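Local coordinates for insecticidal crystal protein Cry35Ab1 (Bacillus thuringiensis, PDB 4JP0) that serves with Cry34Ab1 as a component of a binary insecticidal toxin active on western corn rootworm, probably acting on the larval midgut epithelium, at residues N252-M257 against Y283-K288; T235-K240 against M331-S336; I243-G248 against I261-G266; P173-W178 against K206-W211. All blocks are in the same frame, centred on the assembly; numbering follows the deposited sequence.

All four contacts lie in the part of the chain covered by the P42 insecticidal toxin family. Contacts 2 and 4 share one antiparallel sheet: contact 4 pairs its outermost strand 174-182 with strand 202-221, contact 2 covers strand 327-346 at the other margin, and their centres are 15 Å apart. Contacts 1 and 3 are both nested inside the loop that contact 2 closes, each about 14 Å from it, centre to centre. Contact 3 touches contact 2 directly, since Met-331 packs on Ile-243 and Leu-247. Contacts 3 and 4 are the farthest apart, with 23 Å between centres.

Contact 1 (N252-M257 against Y283-K288); sequences NIDSGM and YSHETK
Asp-254 reaches across to the backbone of His-285: OD2 accepts from His-285 N at 2.7 Å, the donor standing well above the carboxylate plane. CG of Asp-254, anti to its own backbone N (chi1 -174°), is placed toward segment 283-288. The imidazole of His-285 turns back on its own segment, and ND1 donates in the ring plane to Tyr-283 O. Asn-252 is held at both ends of its amide. Its ND2 gives a hydrogen to Glu-286 O (3.0 Å), arriving above that carbonyl plane, and another to a water that in turn donates to Thr-287 O; OD1 accepts from Gln-250 NE2. Backbone bonds fasten the two margins, Ile-253 N to Lys-288 O at 2.9 Å and Ser-284 N to Met-257 O at 3.0 Å. The ammonium of Lys-288 is bonded to Tyr-293 OH. Apolar atoms fill in beside these bonds. Ile-253 CG2 rests 3.7 Å from Glu-286 CG, and Met-257 lies alongside Tyr-283 with CE 3.9 Å from CE2. Between them Gly-256, having no side chain, lets its CA come within 3.8 Å of Ser-284 CA. Ser-284 OG accepts from Glu-286 N at 3.0 Å, an ST turn. Residues Asn-252 to Ser-255 form a type I turn, in which Ser-255 N donates to Asn-252 O; Asn-252 N donates to Gly-256 O, and Ser-255 with its positive phi (65°) adds a G1 beta bulge, the pairing of turn and bulge characteristic of a 3:5 beta hairpin, here joining strands 249-251 and 257-259.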
# COMPACT_ATOMS: atom_id res chain seq x y z
N ASN A 252 -4.34 -11.17 5.05
CA ASN A 252 -4.59 -12.54 5.49
C ASN A 252 -4.68 -12.66 7.01
O ASN A 252 -4.47 -11.68 7.74
CB ASN A 252 -3.53 -13.49 4.94
CG ASN A 252 -3.82 -13.88 3.52
OD1 ASN A 252 -4.81 -13.44 2.94
ND2 ASN A 252 -2.95 -14.71 2.95
N ILE A 253 -4.96 -13.87 7.49
CA ILE A 253 -5.22 -14.07 8.92
C ILE A 253 -4.05 -13.66 9.84
O ILE A 253 -4.20 -13.38 11.05
CB ILE A 253 -5.69 -15.56 9.12
CG1 ILE A 253 -6.23 -15.80 10.53
CG2 ILE A 253 -4.56 -16.53 8.79
CD1 ILE A 253 -7.03 -17.08 10.65
N ASP A 254 -2.90 -13.69 9.21
CA ASP A 254 -1.56 -13.31 9.59
C ASP A 254 -1.45 -11.77 9.80
O ASP A 254 -0.49 -11.24 10.38
CB ASP A 254 -0.78 -13.68 8.27
CG ASP A 254 0.73 -13.54 8.37
OD1 ASP A 254 1.25 -12.42 8.66
OD2 ASP A 254 1.50 -14.49 8.14
N SER A 255 -2.45 -11.05 9.31
CA SER A 255 -2.35 -9.58 9.17
C SER A 255 -1.28 -9.20 8.15
O SER A 255 -0.92 -8.02 7.99
CB SER A 255 -2.10 -8.86 10.50
OG SER A 255 -3.29 -8.78 11.26
N GLY A 256 -0.76 -10.19 7.43
CA GLY A 256 0.20 -9.87 6.39
C GLY A 256 -0.54 -9.70 5.07
O GLY A 256 -1.68 -10.12 4.94
N MET A 257 0.11 -9.09 4.09
CA MET A 257 -0.58 -8.87 2.84
C MET A 257 -0.31 -10.00 1.84
O MET A 257 0.75 -10.62 1.86
CB MET A 257 -0.21 -7.51 2.22
CG MET A 257 1.28 -7.25 2.16
SD MET A 257 1.64 -5.57 1.55
CE MET A 257 3.38 -5.75 1.29
N TYR A 283 4.73 -9.43 4.51
CA TYR A 283 4.15 -10.37 3.59
C TYR A 283 3.53 -11.47 4.44
O TYR A 283 4.11 -11.89 5.47
CB TYR A 283 5.22 -10.98 2.69
CG TYR A 283 5.91 -9.97 1.78
CD1 TYR A 283 7.25 -9.66 1.93
CD2 TYR A 283 5.22 -9.35 0.77
CE1 TYR A 283 7.88 -8.76 1.07
CE2 TYR A 283 5.85 -8.44 -0.08
CZ TYR A 283 7.16 -8.15 0.10
OH TYR A 283 7.78 -7.25 -0.72
N SER A 284 2.36 -11.93 4.03
CA SER A 284 1.68 -12.99 4.75
C SER A 284 2.42 -14.31 4.65
O SER A 284 3.11 -14.56 3.66
CB SER A 284 0.25 -13.17 4.24
OG SER A 284 -0.37 -14.28 4.85
N HIS A 285 2.26 -15.14 5.67
CA HIS A 285 2.86 -16.48 5.68
C HIS A 285 1.74 -17.52 5.69
O HIS A 285 1.97 -18.73 5.85
CB HIS A 285 3.73 -16.66 6.93
CG HIS A 285 5.04 -15.94 6.85
ND1 HIS A 285 5.15 -14.60 6.54
CD2 HIS A 285 6.31 -16.37 7.07
CE1 HIS A 285 6.42 -14.24 6.56
NE2 HIS A 285 7.15 -15.30 6.87
N GLU A 286 0.51 -17.04 5.53
CA GLU A 286 -0.67 -17.87 5.54
C GLU A 286 -1.37 -17.82 4.22
O GLU A 286 -1.07 -16.99 3.36
CB GLU A 286 -1.64 -17.40 6.63
CG GLU A 286 -1.07 -17.33 8.04
CD GLU A 286 -0.92 -18.68 8.74
OE1 GLU A 286 -1.41 -19.74 8.24
OE2 GLU A 286 -0.30 -18.68 9.82
N THR A 287 -2.34 -18.71 4.05
CA THR A 287 -3.10 -18.75 2.83
C THR A 287 -4.54 -18.30 3.06
O THR A 287 -5.27 -18.00 2.11
CB THR A 287 -3.03 -20.16 2.23
OG1 THR A 287 -3.63 -20.15 0.93
CG2 THR A 287 -3.89 -21.12 3.01
N LYS A 288 -4.96 -18.22 4.32
CA LYS A 288 -6.34 -17.83 4.61
C LYS A 288 -6.53 -16.31 4.70
O LYS A 288 -5.82 -15.66 5.43
CB LYS A 288 -6.81 -18.47 5.92
CG LYS A 288 -8.28 -18.25 6.21
CD LYS A 288 -8.72 -19.02 7.46
CE LYS A 288 -10.26 -19.07 7.61
NZ LYS A 288 -10.90 -17.75 7.96
O HOH W 1 -3.63 -16.43 0.39

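Contact 2 (T235-K240 against M331-S336); sequences TEIDQK and MQIQTS
Thr-235 OG1 supplies the hydrogen bond between the segments, donating to Gln-334 O at 2.8 Å from nearly straight ahead of the carbonyl (C=O...OG1 angle 163°). The same hydroxyl accepts from Ile-237 N at 3.1 Å, closing an ST turn, so OG1 is engaged both as donor and as acceptor. It stands anti to its own backbone N (chi1 -179°), facing the strand. Other polar groups are satisfied along each segment. On the strand, Gln-334 NE2 donates to Gln-332 OE1 at 3.0 Å, meeting it above the amide plane, and also to Ser-317 OG. Gln-334 N, by contrast, is buried with no partner, and its nearest cover is Ile-237 CG1 at 4.1 Å. On the loop, Asp-238 OD1 takes a weak capping bond from Lys-240 N, where the chain turns into helix 240-247. The amide of Gln-239 is fixed beyond the contact, OE1 by Ile-251 N and NE2 by Met-290 O. Apolar packing centres on Ile-333. Its CG1 lies 4.0 Å from Ile-237 CB, the two side chains crossing at a slant, and its extended chain carries CD1 to 3.7 Å from Gln-239 CG. Farther along, Thr-335 CG2 sits 3.9 Å from Thr-235 CB. The loop thus links strand 225-234 to helix 240-247 while lying over the outermost strand 327-346, whose backbone pairs with strand 307-323 and whose Met-331 is covered by Thr-246 and Leu-247 of the helix.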
# COMPACT_ATOMS: atom_id res chain seq x y z
N THR A 235 -11.75 -8.90 10.82
CA THR A 235 -12.32 -7.75 10.16
C THR A 235 -13.75 -8.02 9.80
O THR A 235 -14.11 -9.17 9.53
CB THR A 235 -11.53 -7.38 8.90
OG1 THR A 235 -12.11 -6.22 8.29
CG2 THR A 235 -11.67 -8.47 7.84
N GLU A 236 -14.57 -6.98 9.82
CA GLU A 236 -15.96 -7.10 9.44
C GLU A 236 -16.16 -6.48 8.08
O GLU A 236 -17.28 -6.40 7.57
CB GLU A 236 -16.88 -6.40 10.45
CG GLU A 236 -17.02 -7.12 11.78
CD GLU A 236 -17.98 -6.43 12.73
OE1 GLU A 236 -18.47 -5.33 12.38
OE2 GLU A 236 -18.22 -6.98 13.83
N ILE A 237 -15.07 -6.04 7.47
CA ILE A 237 -15.12 -5.42 6.17
C ILE A 237 -15.02 -6.49 5.08
O ILE A 237 -14.29 -7.46 5.22
CB ILE A 237 -13.95 -4.40 6.04
CG1 ILE A 237 -14.06 -3.35 7.13
CG2 ILE A 237 -13.94 -3.75 4.64
CD1 ILE A 237 -15.48 -2.76 7.26
N ASP A 238 -15.81 -6.33 4.03
CA ASP A 238 -15.71 -7.18 2.86
C ASP A 238 -14.43 -6.79 2.10
O ASP A 238 -14.29 -5.64 1.66
CB ASP A 238 -16.91 -6.93 1.98
CG ASP A 238 -16.85 -7.69 0.71
OD1 ASP A 238 -15.82 -8.36 0.43
OD2 ASP A 238 -17.78 -7.68 -0.09
N GLN A 239 -13.47 -7.71 1.98
CA GLN A 239 -12.19 -7.35 1.35
C GLN A 239 -12.31 -7.29 -0.16
O GLN A 239 -11.58 -6.56 -0.83
CB GLN A 239 -11.05 -8.30 1.75
CG GLN A 239 -10.72 -8.39 3.26
CD GLN A 239 -9.26 -8.77 3.55
OE1 GLN A 239 -8.33 -8.32 2.86
NE2 GLN A 239 -9.05 -9.57 4.59
N LYS A 240 -13.23 -8.10 -0.70
CA LYS A 240 -13.48 -8.14 -2.14
C LYS A 240 -13.83 -6.76 -2.68
O LYS A 240 -13.26 -6.31 -3.69
CB LYS A 240 -14.63 -9.10 -2.44
CG LYS A 240 -14.21 -10.49 -2.90
CD LYS A 240 -15.39 -11.44 -2.75
CE LYS A 240 -15.55 -12.34 -3.94
NZ LYS A 240 -16.95 -12.88 -3.94
N MET A 331 -11.31 4.45 -0.22
CA MET A 331 -11.29 3.11 0.32
C MET A 331 -10.70 3.08 1.73
O MET A 331 -9.73 3.77 2.01
CB MET A 331 -10.48 2.17 -0.58
CG MET A 331 -10.69 0.71 -0.18
SD MET A 331 -9.44 0.19 1.01
CE MET A 331 -8.20 0.09 -0.29
N GLN A 332 -11.27 2.25 2.60
CA GLN A 332 -10.68 2.01 3.91
C GLN A 332 -11.00 0.61 4.35
O GLN A 332 -12.06 0.09 4.00
CB GLN A 332 -11.24 2.95 4.96
CG GLN A 332 -12.77 2.90 5.05
CD GLN A 332 -13.34 3.58 6.30
OE1 GLN A 332 -12.63 3.85 7.27
NE2 GLN A 332 -14.64 3.85 6.27
N ILE A 333 -10.12 0.02 5.14
CA ILE A 333 -10.40 -1.28 5.74
C ILE A 333 -9.68 -1.29 7.06
O ILE A 333 -8.54 -0.81 7.14
CB ILE A 333 -9.95 -2.47 4.84
CG1 ILE A 333 -10.02 -3.79 5.62
CG2 ILE A 333 -8.55 -2.26 4.36
CD1 ILE A 333 -9.87 -5.07 4.73
N GLN A 334 -10.38 -1.76 8.09
CA GLN A 334 -9.77 -1.93 9.40
C GLN A 334 -9.70 -3.41 9.74
O GLN A 334 -10.62 -4.17 9.43
CB GLN A 334 -10.56 -1.20 10.48
CG GLN A 334 -10.42 0.30 10.42
CD GLN A 334 -11.37 0.88 9.41
OE1 GLN A 334 -12.54 0.48 9.36
NE2 GLN A 334 -10.87 1.82 8.60
N THR A 335 -8.59 -3.82 10.32
CA THR A 335 -8.41 -5.21 10.74
C THR A 335 -7.81 -5.21 12.14
O THR A 335 -7.20 -4.22 12.54
CB THR A 335 -7.47 -5.98 9.78
OG1 THR A 335 -6.17 -5.39 9.77
CG2 THR A 335 -7.94 -5.86 8.31
N SER A 336 -7.98 -6.31 12.88
CA SER A 336 -7.34 -6.43 14.18
C SER A 336 -6.57 -7.75 14.21
O SER A 336 -6.97 -8.72 13.59
CB SER A 336 -8.37 -6.38 15.32
OG SER A 336 -9.30 -7.43 15.19

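Contact 3 (I243-G248 against I261-G266); sequences IINTLG and IPEVGG
Asn-245 and Glu-263 carry the polar side of this surface contact, their side chains crossing at a slant with the amide and carboxylate planes 77° apart. The amide OD1 comes against the aliphatic stem, 3.2 Å from Glu-263 CG, while ND2 lies 3.6 Å from Glu-263 OE2. CG of Glu-263 is anti to its carbonyl carbon (chi1 -54°), which sets it against OD1; the chain runs on extended across the amide. Pro-262 forms the second point of touch. Its CB approaches Ile-244 O at 3.7 Å and its CG lies 3.6 Å from Gly-248 CA, so the ring leans on the last turn of the helix. The absence of a side chain on Gly-248 permits this approach. Its positive phi (79°) marks where the chain leaves helical geometry, yet Gly-248 N still donates to Ile-244 O at 2.8 Å. The carbonyls Asn-245 O and Val-264 O come within 3.5 Å of each other; Asn-245 O accepts from Asn-187 ND2. The contact thus lays the loop between strand 257-259 and helix 272-279 against the end of helix 240-247, whose Ile-243 and Leu-247 pack on strands 307-323 and 327-346.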
# COMPACT_ATOMS: atom_id res chain seq x y z
N ILE A 243 -10.33 -3.40 -0.52
CA ILE A 243 -8.90 -3.50 -0.84
C ILE A 243 -8.53 -4.36 -2.06
O ILE A 243 -7.65 -3.98 -2.86
CB ILE A 243 -8.10 -3.89 0.41
CG1 ILE A 243 -6.61 -3.66 0.18
CG2 ILE A 243 -8.40 -5.31 0.89
CD1 ILE A 243 -5.90 -3.12 1.40
N ILE A 244 -9.16 -5.52 -2.22
CA ILE A 244 -8.84 -6.33 -3.37
C ILE A 244 -9.25 -5.62 -4.65
O ILE A 244 -8.45 -5.42 -5.55
CB ILE A 244 -9.51 -7.71 -3.32
CG1 ILE A 244 -9.10 -8.47 -2.07
CG2 ILE A 244 -9.14 -8.50 -4.61
CD1 ILE A 244 -10.01 -9.69 -1.77
N ASN A 245 -10.51 -5.23 -4.77
CA ASN A 245 -10.88 -4.66 -6.07
C ASN A 245 -10.26 -3.28 -6.32
O ASN A 245 -10.18 -2.85 -7.46
CB ASN A 245 -12.41 -4.64 -6.26
CG ASN A 245 -12.97 -6.01 -6.84
OD1 ASN A 245 -12.22 -6.95 -7.19
ND2 ASN A 245 -14.29 -6.09 -6.94
N THR A 246 -9.80 -2.60 -5.27
CA THR A 246 -9.20 -1.27 -5.45
C THR A 246 -7.70 -1.30 -5.68
O THR A 246 -7.20 -0.57 -6.52
CB THR A 246 -9.51 -0.33 -4.25
OG1 THR A 246 -10.92 -0.30 -3.98
CG2 THR A 246 -9.24 1.10 -4.63
N LEU A 247 -6.98 -2.14 -4.93
CA LEU A 247 -5.51 -2.20 -5.01
C LEU A 247 -4.93 -3.55 -5.41
O LEU A 247 -3.73 -3.65 -5.65
CB LEU A 247 -4.92 -1.81 -3.67
CG LEU A 247 -5.15 -0.35 -3.24
CD1 LEU A 247 -4.71 -0.16 -1.80
CD2 LEU A 247 -4.41 0.61 -4.21
N GLY A 248 -5.75 -4.59 -5.46
CA GLY A 248 -5.22 -5.89 -5.86
C GLY A 248 -4.45 -6.65 -4.78
O GLY A 248 -3.58 -7.48 -5.07
N ILE A 261 -5.07 -11.10 -8.26
CA ILE A 261 -5.37 -10.54 -9.58
C ILE A 261 -6.78 -10.04 -9.44
O ILE A 261 -7.70 -10.86 -9.35
CB ILE A 261 -5.38 -11.61 -10.68
CG1 ILE A 261 -4.12 -12.47 -10.61
CG2 ILE A 261 -5.53 -10.95 -12.06
CD1 ILE A 261 -3.91 -13.28 -11.86
N PRO A 262 -6.97 -8.73 -9.43
CA PRO A 262 -8.28 -8.12 -9.18
C PRO A 262 -9.26 -8.32 -10.31
O PRO A 262 -8.83 -8.45 -11.45
CB PRO A 262 -7.98 -6.62 -9.07
CG PRO A 262 -6.48 -6.46 -9.15
CD PRO A 262 -5.92 -7.73 -9.71
N GLU A 263 -10.56 -8.28 -9.98
CA GLU A 263 -11.66 -8.43 -10.93
C GLU A 263 -11.61 -7.33 -12.00
O GLU A 263 -11.96 -7.55 -13.17
CB GLU A 263 -13.03 -8.42 -10.19
CG GLU A 263 -13.15 -9.44 -9.05
CD GLU A 263 -14.51 -9.44 -8.35
OE1 GLU A 263 -15.55 -9.23 -9.03
OE2 GLU A 263 -14.57 -9.65 -7.10
N VAL A 264 -11.18 -6.15 -11.58
CA VAL A 264 -11.01 -4.99 -12.44
C VAL A 264 -9.77 -4.25 -11.90
O VAL A 264 -9.59 -4.15 -10.69
CB VAL A 264 -12.24 -4.06 -12.39
CG1 VAL A 264 -11.86 -2.66 -12.81
CG2 VAL A 264 -13.37 -4.58 -13.27
N GLY A 265 -8.92 -3.74 -12.78
CA GLY A 265 -7.72 -3.05 -12.31
C GLY A 265 -6.47 -3.89 -12.45
O GLY A 265 -6.54 -5.12 -12.50
N GLY A 266 -5.32 -3.23 -12.55
CA GLY A 266 -4.03 -3.89 -12.68
C GLY A 266 -3.39 -4.34 -11.38
O GLY A 266 -2.57 -5.24 -11.39

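Contact 4 (P173-W178 against K206-W211); sequences PQLMGW and KKYQYW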
# COMPACT_ATOMS: atom_id res chain seq x y z
N PRO A 173 -5.80 7.17 16.54
CA PRO A 173 -5.08 6.68 15.37
C PRO A 173 -3.71 7.37 15.21
O PRO A 173 -3.62 8.59 15.26
CB PRO A 173 -6.00 7.04 14.21
CG PRO A 173 -7.35 7.07 14.87
CD PRO A 173 -7.14 7.67 16.19
N GLN A 174 -2.65 6.58 15.05
CA GLN A 174 -1.31 7.12 14.78
C GLN A 174 -0.89 6.72 13.38
O GLN A 174 -1.06 5.56 13.00
CB GLN A 174 -0.30 6.53 15.76
CG GLN A 174 -0.54 6.93 17.19
CD GLN A 174 0.40 6.19 18.15
OE1 GLN A 174 -0.05 5.35 18.92
NE2 GLN A 174 1.68 6.53 18.10
N LEU A 175 -0.40 7.67 12.59
CA LEU A 175 0.02 7.36 11.23
C LEU A 175 1.36 6.66 11.28
O LEU A 175 2.35 7.30 11.62
CB LEU A 175 0.18 8.65 10.44
CG LEU A 175 0.62 8.45 8.98
CD1 LEU A 175 -0.45 7.73 8.17
CD2 LEU A 175 0.95 9.82 8.40
N MET A 176 1.39 5.39 10.88
CA MET A 176 2.58 4.56 10.99
C MET A 176 3.25 4.36 9.65
O MET A 176 4.36 3.85 9.61
CB MET A 176 2.24 3.19 11.59
CG MET A 176 1.52 3.28 12.92
SD MET A 176 2.58 3.99 14.21
CE MET A 176 3.62 2.50 14.52
N GLY A 177 2.56 4.71 8.56
CA GLY A 177 3.13 4.53 7.21
C GLY A 177 2.34 5.34 6.19
O GLY A 177 1.13 5.54 6.38
N TRP A 178 3.00 5.79 5.12
CA TRP A 178 2.38 6.65 4.13
C TRP A 178 3.18 6.45 2.86
O TRP A 178 4.41 6.40 2.89
CB TRP A 178 2.50 8.10 4.63
CG TRP A 178 1.91 9.24 3.88
CD1 TRP A 178 0.81 9.96 4.24
CD2 TRP A 178 2.47 9.91 2.73
NE1 TRP A 178 0.61 11.00 3.36
CE2 TRP A 178 1.61 11.00 2.42
CE3 TRP A 178 3.58 9.68 1.91
CZ2 TRP A 178 1.84 11.87 1.36
CZ3 TRP A 178 3.82 10.55 0.84
CH2 TRP A 178 2.95 11.62 0.57
N LYS A 206 -2.33 5.36 3.30
CA LYS A 206 -1.90 5.56 4.66
C LYS A 206 -2.18 4.31 5.45
O LYS A 206 -3.15 3.58 5.15
CB LYS A 206 -2.77 6.64 5.31
CG LYS A 206 -2.82 7.94 4.58
CD LYS A 206 -3.48 8.99 5.47
CE LYS A 206 -3.75 10.28 4.73
NZ LYS A 206 -4.27 11.34 5.60
N LYS A 207 -1.34 4.10 6.46
CA LYS A 207 -1.56 3.03 7.45
C LYS A 207 -1.58 3.62 8.86
O LYS A 207 -0.56 4.14 9.33
CB LYS A 207 -0.50 1.93 7.40
CG LYS A 207 -0.95 0.69 8.17
CD LYS A 207 0.13 -0.42 8.34
CE LYS A 207 1.14 -0.07 9.43
NZ LYS A 207 2.15 -1.16 9.63
N TYR A 208 -2.74 3.56 9.51
CA TYR A 208 -2.89 4.00 10.89
C TYR A 208 -2.99 2.80 11.78
O TYR A 208 -3.53 1.75 11.37
CB TYR A 208 -4.18 4.78 11.07
CG TYR A 208 -4.22 6.13 10.38
CD1 TYR A 208 -4.87 6.30 9.16
CD2 TYR A 208 -3.61 7.24 10.95
CE1 TYR A 208 -4.89 7.57 8.52
CE2 TYR A 208 -3.66 8.48 10.32
CZ TYR A 208 -4.30 8.63 9.11
OH TYR A 208 -4.33 9.90 8.50
N GLN A 209 -2.48 2.94 13.00
CA GLN A 209 -2.69 1.91 14.02
C GLN A 209 -3.11 2.59 15.31
O GLN A 209 -2.84 3.78 15.50
CB GLN A 209 -1.46 1.03 14.21
CG GLN A 209 -1.18 0.12 13.02
CD GLN A 209 0.08 -0.71 13.22
OE1 GLN A 209 1.08 -0.20 13.71
NE2 GLN A 209 0.03 -1.98 12.81
N TYR A 210 -3.80 1.84 16.16
CA TYR A 210 -4.30 2.31 17.44
C TYR A 210 -4.87 1.11 18.17
O TYR A 210 -5.07 0.04 17.58
CB TYR A 210 -5.38 3.38 17.26
CG TYR A 210 -6.50 3.01 16.30
CD1 TYR A 210 -7.72 2.52 16.76
CD2 TYR A 210 -6.36 3.22 14.93
CE1 TYR A 210 -8.77 2.21 15.85
CE2 TYR A 210 -7.38 2.94 14.05
CZ TYR A 210 -8.57 2.45 14.50
OH TYR A 210 -9.54 2.17 13.56
N TRP A 211 -5.13 1.26 19.46
CA TRP A 211 -5.76 0.22 20.25
C TRP A 211 -7.27 0.46 20.32
O TRP A 211 -7.71 1.61 20.29
CB TRP A 211 -5.18 0.25 21.67
CG TRP A 211 -3.73 -0.15 21.76
CD1 TRP A 211 -2.64 0.68 21.85
CD2 TRP A 211 -3.22 -1.49 21.77
NE1 TRP A 211 -1.49 -0.07 21.95
CE2 TRP A 211 -1.81 -1.41 21.89
CE3 TRP A 211 -3.82 -2.77 21.76
CZ2 TRP A 211 -0.99 -2.53 21.95
CZ3 TRP A 211 -2.97 -3.92 21.81
CH2 TRP A 211 -1.59 -3.78 21.91
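Pro-173 opens the pairing by packing on two tyrosines: CG lies over one face of the Tyr-210 ring, and CB is 4.0 Å from Tyr-208 CD2. Gln-174 forms a hydrogen-bonded antiparallel pair with Gln-209, Gln-174 N to Gln-209 O at 2.8 Å and Gln-209 N to Gln-174 O at 3.0 Å; its side-chain amide is held by Lys-156 N, Asp-152 and Lys-154. Leu-175 faces Tyr-208 as a non-hydrogen-bonded pair and makes a CH-pi contact, CD1 sitting 4.1 Å from the ring centroid, 19° off the normal and offset toward the rim. Here the register slips by one. Met-176 N donates to Lys-207 O at 2.8 Å and Gly-177 N reaches the same oxygen weakly at 3.3 Å, a classic beta bulge. Met-176, bent at chi2 (-66°) and chi3, crosses Gln-209 at about a right angle with CG 3.6 Å from OE1. Gly-177 O accepts from Lys-207 N at 2.9 Å, and beyond it Trp-178 pairs with Lys-206, whose NZ bonds Tyr-208 OH and forms a salt bridge with Glu-327. Outermost strand 174-182 is thereby joined to strand 202-221, which pairs on its other side with strand 307-323, where Gln-209 NE2 meets Thr-316 OG1; Lys-207 NZ reaches Leu-279 O at the end of helix 272-279.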